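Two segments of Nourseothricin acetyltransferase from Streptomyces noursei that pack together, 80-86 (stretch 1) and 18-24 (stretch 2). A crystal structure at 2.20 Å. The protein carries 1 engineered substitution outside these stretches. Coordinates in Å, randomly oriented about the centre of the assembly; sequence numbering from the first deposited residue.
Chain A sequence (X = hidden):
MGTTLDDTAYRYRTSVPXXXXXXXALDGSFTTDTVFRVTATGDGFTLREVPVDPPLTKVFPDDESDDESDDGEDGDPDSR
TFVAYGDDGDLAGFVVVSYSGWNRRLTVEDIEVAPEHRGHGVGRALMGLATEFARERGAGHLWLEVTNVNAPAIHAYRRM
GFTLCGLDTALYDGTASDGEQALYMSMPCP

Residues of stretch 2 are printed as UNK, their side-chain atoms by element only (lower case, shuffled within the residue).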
ATOM      1  N   ARG A  80     -11.384  -7.685 -12.543  1.00 33.62           N
ATOM      2  CA  ARG A  80     -11.942  -7.418 -13.876  1.00 29.80           C
ATOM      3  C   ARG A  80     -11.073  -6.457 -14.688  1.00 27.09           C
ATOM      4  O   ARG A  80     -10.463  -5.553 -14.121  1.00 24.30           O
ATOM      5  CB  ARG A  80     -13.369  -6.865 -13.790  1.00 27.80           C
ATOM      6  CG  ARG A  80     -14.185  -7.054 -15.075  1.00 35.33           C
ATOM      7  CD  ARG A  80     -15.640  -6.925 -14.745  1.00 46.44           C
ATOM      8  NE  ARG A  80     -16.525  -7.381 -15.808  1.00 64.25           N
ATOM      9  CZ  ARG A  80     -17.637  -8.069 -15.588  1.00 76.41           C
ATOM     10  NH1 ARG A  80     -17.984  -8.407 -14.350  1.00 54.63           N
ATOM     11  NH2 ARG A  80     -18.404  -8.440 -16.604  1.00 67.08           N
ATOM     12  N   THR A  81     -11.036  -6.661 -16.016  1.00 20.28           N
ATOM     13  CA  THR A  81     -10.343  -5.807 -16.978  1.00 19.14           C
ATOM     14  C   THR A  81     -11.357  -5.308 -18.006  1.00 21.16           C
ATOM     15  O   THR A  81     -12.061  -6.110 -18.616  1.00 20.07           O
ATOM     16  CB  THR A  81      -9.165  -6.539 -17.675  1.00 23.93           C
ATOM     17  OG1 THR A  81      -8.225  -6.976 -16.701  1.00 28.79           O
ATOM     18  CG2 THR A  81      -8.447  -5.666 -18.726  1.00 16.19           C
ATOM     19  N   PHE A  82     -11.400  -3.986 -18.216  1.00 17.64           N
ATOM     20  CA  PHE A  82     -12.228  -3.355 -19.233  1.00 16.90           C
ATOM     21  C   PHE A  82     -11.329  -2.802 -20.324  1.00 19.39           C
ATOM     22  O   PHE A  82     -10.301  -2.192 -20.032  1.00 16.39           O
ATOM     23  CB  PHE A  82     -13.110  -2.246 -18.646  1.00 18.53           C
ATOM     24  CG  PHE A  82     -14.052  -2.730 -17.581  1.00 20.30           C
ATOM     25  CD1 PHE A  82     -15.234  -3.382 -17.921  1.00 23.90           C
ATOM     26  CD2 PHE A  82     -13.807  -2.458 -16.241  1.00 23.05           C
ATOM     27  CE1 PHE A  82     -16.115  -3.819 -16.933  1.00 26.48           C
ATOM     28  CE2 PHE A  82     -14.685  -2.895 -15.250  1.00 27.28           C
ATOM     29  CZ  PHE A  82     -15.845  -3.556 -15.600  1.00 26.92           C
ATOM     30  N   VAL A  83     -11.705  -3.040 -21.587  1.00 17.90           N
ATOM     31  CA  VAL A  83     -10.937  -2.581 -22.753  1.00 16.67           C
ATOM     32  C   VAL A  83     -11.758  -1.586 -23.537  1.00 20.77           C
ATOM     33  O   VAL A  83     -12.983  -1.682 -23.549  1.00 21.22           O
ATOM     34  CB  VAL A  83     -10.465  -3.761 -23.662  1.00 18.90           C
ATOM     35  CG1 VAL A  83      -9.347  -4.576 -23.004  1.00 17.24           C
ATOM     36  CG2 VAL A  83     -11.639  -4.657 -24.098  1.00 18.68           C
ATOM     37  N   ALA A  84     -11.087  -0.678 -24.226  1.00 17.39           N
ATOM     38  CA  ALA A  84     -11.680   0.322 -25.123  1.00 17.66           C
ATOM     39  C   ALA A  84     -11.024   0.173 -26.488  1.00 21.06           C
ATOM     40  O   ALA A  84      -9.796   0.225 -26.582  1.00 21.10           O
ATOM     41  CB  ALA A  84     -11.445   1.734 -24.593  1.00 18.02           C
ATOM     42  N   TYR A  85     -11.824  -0.074 -27.528  1.00 17.73           N
ATOM     43  CA  TYR A  85     -11.319  -0.227 -28.901  1.00 17.70           C
ATOM     44  C   TYR A  85     -11.797   0.915 -29.786  1.00 23.45           C
ATOM     45  O   TYR A  85     -12.952   1.316 -29.719  1.00 21.40           O
ATOM     46  CB  TYR A  85     -11.733  -1.582 -29.504  1.00 17.55           C
ATOM     47  CG  TYR A  85     -10.826  -2.726 -29.099  1.00 19.37           C
ATOM     48  CD1 TYR A  85     -11.073  -3.463 -27.945  1.00 20.53           C
ATOM     49  CD2 TYR A  85      -9.733  -3.086 -29.882  1.00 20.50           C
ATOM     50  CE1 TYR A  85     -10.229  -4.499 -27.556  1.00 21.06           C
ATOM     51  CE2 TYR A  85      -8.884  -4.131 -29.508  1.00 21.00           C
ATOM     52  CZ  TYR A  85      -9.137  -4.831 -28.342  1.00 28.45           C
ATOM     53  OH  TYR A  85      -8.307  -5.859 -27.969  1.00 29.03           O
ATOM     54  N   GLY A  86     -10.903   1.416 -30.619  1.00 25.00           N
ATOM     55  CA  GLY A  86     -11.222   2.464 -31.578  1.00 27.17           C
ATOM     56  C   GLY A  86     -11.872   1.906 -32.829  1.00 36.66           C
ATOM     57  O   GLY A  86     -12.012   0.685 -32.952  1.00 35.68           O
ATOM     58  N   UNK A  18      -8.048 -13.353 -25.741  1.00 29.53           N
ATOM     59  CA  UNK A  18      -7.521 -12.872 -27.012  1.00 29.19           C
ATOM     60  C   UNK A  18      -7.067 -11.423 -27.064  1.00 32.11           C
ATOM     61  O   UNK A  18      -6.476 -11.011 -28.067  1.00 31.13           O
ATOM     62  N   UNK A  19      -7.360 -10.631 -26.000  1.00 28.33           N
ATOM     63  CA  UNK A  19      -6.957  -9.218 -25.871  1.00 26.83           C
ATOM     64  C   UNK A  19      -5.564  -9.099 -25.251  1.00 29.23           C
ATOM     65  O   UNK A  19      -4.998  -8.009 -25.289  1.00 27.85           O
ATOM     66  o   UNK A  19      -9.469  -7.899 -26.731  1.00 31.16           O
ATOM     67  c   UNK A  19      -9.339  -8.222 -25.524  1.00 30.43           C
ATOM     68  c   UNK A  19      -7.943  -8.430 -24.977  1.00 27.71           C
ATOM     69  o   UNK A  19     -10.297  -8.299 -24.731  1.00 27.09           O
ATOM     70  N   UNK A  20      -5.027 -10.198 -24.659  1.00 25.74           N
ATOM     71  CA  UNK A  20      -3.741 -10.229 -23.955  1.00 27.01           C
ATOM     72  C   UNK A  20      -2.578  -9.582 -24.708  1.00 32.80           C
ATOM     73  O   UNK A  20      -1.859  -8.777 -24.122  1.00 32.62           O
ATOM     74  c   UNK A  20      -3.384 -11.654 -23.551  1.00 28.28           C
ATOM     75  N   UNK A  21      -2.421  -9.894 -25.999  1.00 31.65           N
ATOM     76  CA  UNK A  21      -1.349  -9.334 -26.825  1.00 32.39           C
ATOM     77  C   UNK A  21      -1.470  -7.824 -26.995  1.00 35.43           C
ATOM     78  O   UNK A  21      -0.467  -7.123 -26.847  1.00 35.95           O
ATOM     79  c   UNK A  21      -0.609 -11.362 -28.172  1.00 50.21           C
ATOM     80  o   UNK A  21      -0.808 -11.809 -30.507  1.00 70.97           O
ATOM     81  o   UNK A  21       1.112 -12.276 -29.531  1.00 71.13           O
ATOM     82  c   UNK A  21      -0.061 -11.841 -29.502  1.00 74.45           C
ATOM     83  c   UNK A  21      -1.291 -10.005 -28.205  1.00 33.99           C
ATOM     84  N   UNK A  22      -2.679  -7.333 -27.343  1.00 29.22           N
ATOM     85  CA  UNK A  22      -2.936  -5.912 -27.556  1.00 27.78           C
ATOM     86  C   UNK A  22      -2.725  -5.124 -26.252  1.00 30.38           C
ATOM     87  O   UNK A  22      -2.138  -4.047 -26.288  1.00 29.68           O
ATOM     88  c   UNK A  22      -4.340  -5.699 -28.106  1.00 28.20           C
ATOM     89  N   UNK A  23      -3.126  -5.699 -25.114  1.00 26.77           N
ATOM     90  CA  UNK A  23      -2.966  -5.102 -23.777  1.00 26.95           C
ATOM     91  C   UNK A  23      -1.470  -4.885 -23.470  1.00 35.46           C
ATOM     92  O   UNK A  23      -1.069  -3.759 -23.138  1.00 35.13           O
ATOM     93  c   UNK A  23      -3.310  -5.510 -21.268  1.00 27.86           C
ATOM     94  c   UNK A  23      -5.271  -5.743 -22.896  1.00 26.94           C
ATOM     95  c   UNK A  23      -3.734  -5.919 -22.695  1.00 27.97           C
ATOM     96  c   UNK A  23      -6.173  -6.718 -22.149  1.00 25.03           C
ATOM     97  N   UNK A  24      -0.662  -5.961 -23.653  1.00 34.14           N
ATOM     98  CA  UNK A  24       0.798  -6.016 -23.495  1.00 34.50           C
ATOM     99  C   UNK A  24       1.489  -4.976 -24.391  1.00 37.79           C
ATOM    100  O   UNK A  24       2.285  -4.185 -23.892  1.00 38.82           O
ATOM    101  c   UNK A  24       1.657  -8.308 -22.667  1.00 50.21           C
ATOM    102  c   UNK A  24       1.313  -7.427 -23.859  1.00 35.94           C
ATOM    103  o   UNK A  24       1.274 -10.614 -22.194  1.00 72.07           O
ATOM    104  o   UNK A  24       2.488 -10.137 -23.970  1.00 69.02           O
ATOM    105  c   UNK A  24       1.811  -9.792 -22.973  1.00 77.17           C
TER

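Position 18 has backbone atoms alone, with no side-chain atom beyond CA, and it makes no contact with the strand of stretch 1. It is Gly18, part of a 3-10 segment that leads toward the helix.

Position 19 carries four side-chain atoms, two carbons and two oxygens, with both oxygens on the second carbon. This is a short carboxylate, and its CA-to-CB bond points toward stretch 1. One oxygen lies 2.7 Å from Tyr85 OH, near the plane of the ring at its edge; the other lies 3.9 Å from Val83 CG2. The carboxylate is attached directly to CB, so the residue is Asp19. The tyrosine hydroxyl donates a hydrogen bond from Tyr85 OH to Asp19 OD1.

A single carbon makes up the side chain at position 20. It points away from the strand, makes no contact with it and is exposed, and the residue is Ala20.

Position 21 has three carbons in an unbranched chain, the last bearing two oxygens. Its side chain makes no contact with stretch 1 and is exposed. The longer carboxylate identifies Glu21.

At position 22 there is again one carbon, but this one is directed toward the strand, and the CB of position 22 sits 4.0 Å from Tyr85 OH. It is Ala22, whose small methyl group lies beside the hydroxyl that binds Asp19.

Position 23 shows four carbons and no heteroatom, forked at the first carbon with one arm two carbons long. The end carbon of the longer arm lies 3.9 Å from Val83 CG1 and 4.2 Å from Thr81 CG2. This beta-branched pattern is that of isoleucine, Ile23. Its CA-to-CB bond runs sideways, yet the side chain, with chi1 m and chi2 t, brings CD1 to these two strand residues.

Position 24 has three carbons in line and two oxygens on the third, and makes no contact with stretch 1. It is Glu24, exposed and without a role in this contact.

The helix crosses the strand at 79°, and the contact is small, burying 208 Å² in total. Thr81, Val83 and Tyr85, alternate residues of the strand, supply its side of the contact, while Phe82 and Ala84 take no part. Ile23 packs against Val83 and Thr81 through apolar contacts, and Asp19 anchors the tyrosine hydroxyl. The backbone hydrogen bond from Ile23 N to Asp19 O (3.0 Å) joins the residue that makes the polar contact to the one that makes the apolar contact, four positions on.

Stretch 2, residues 18-24: GDAEAIE
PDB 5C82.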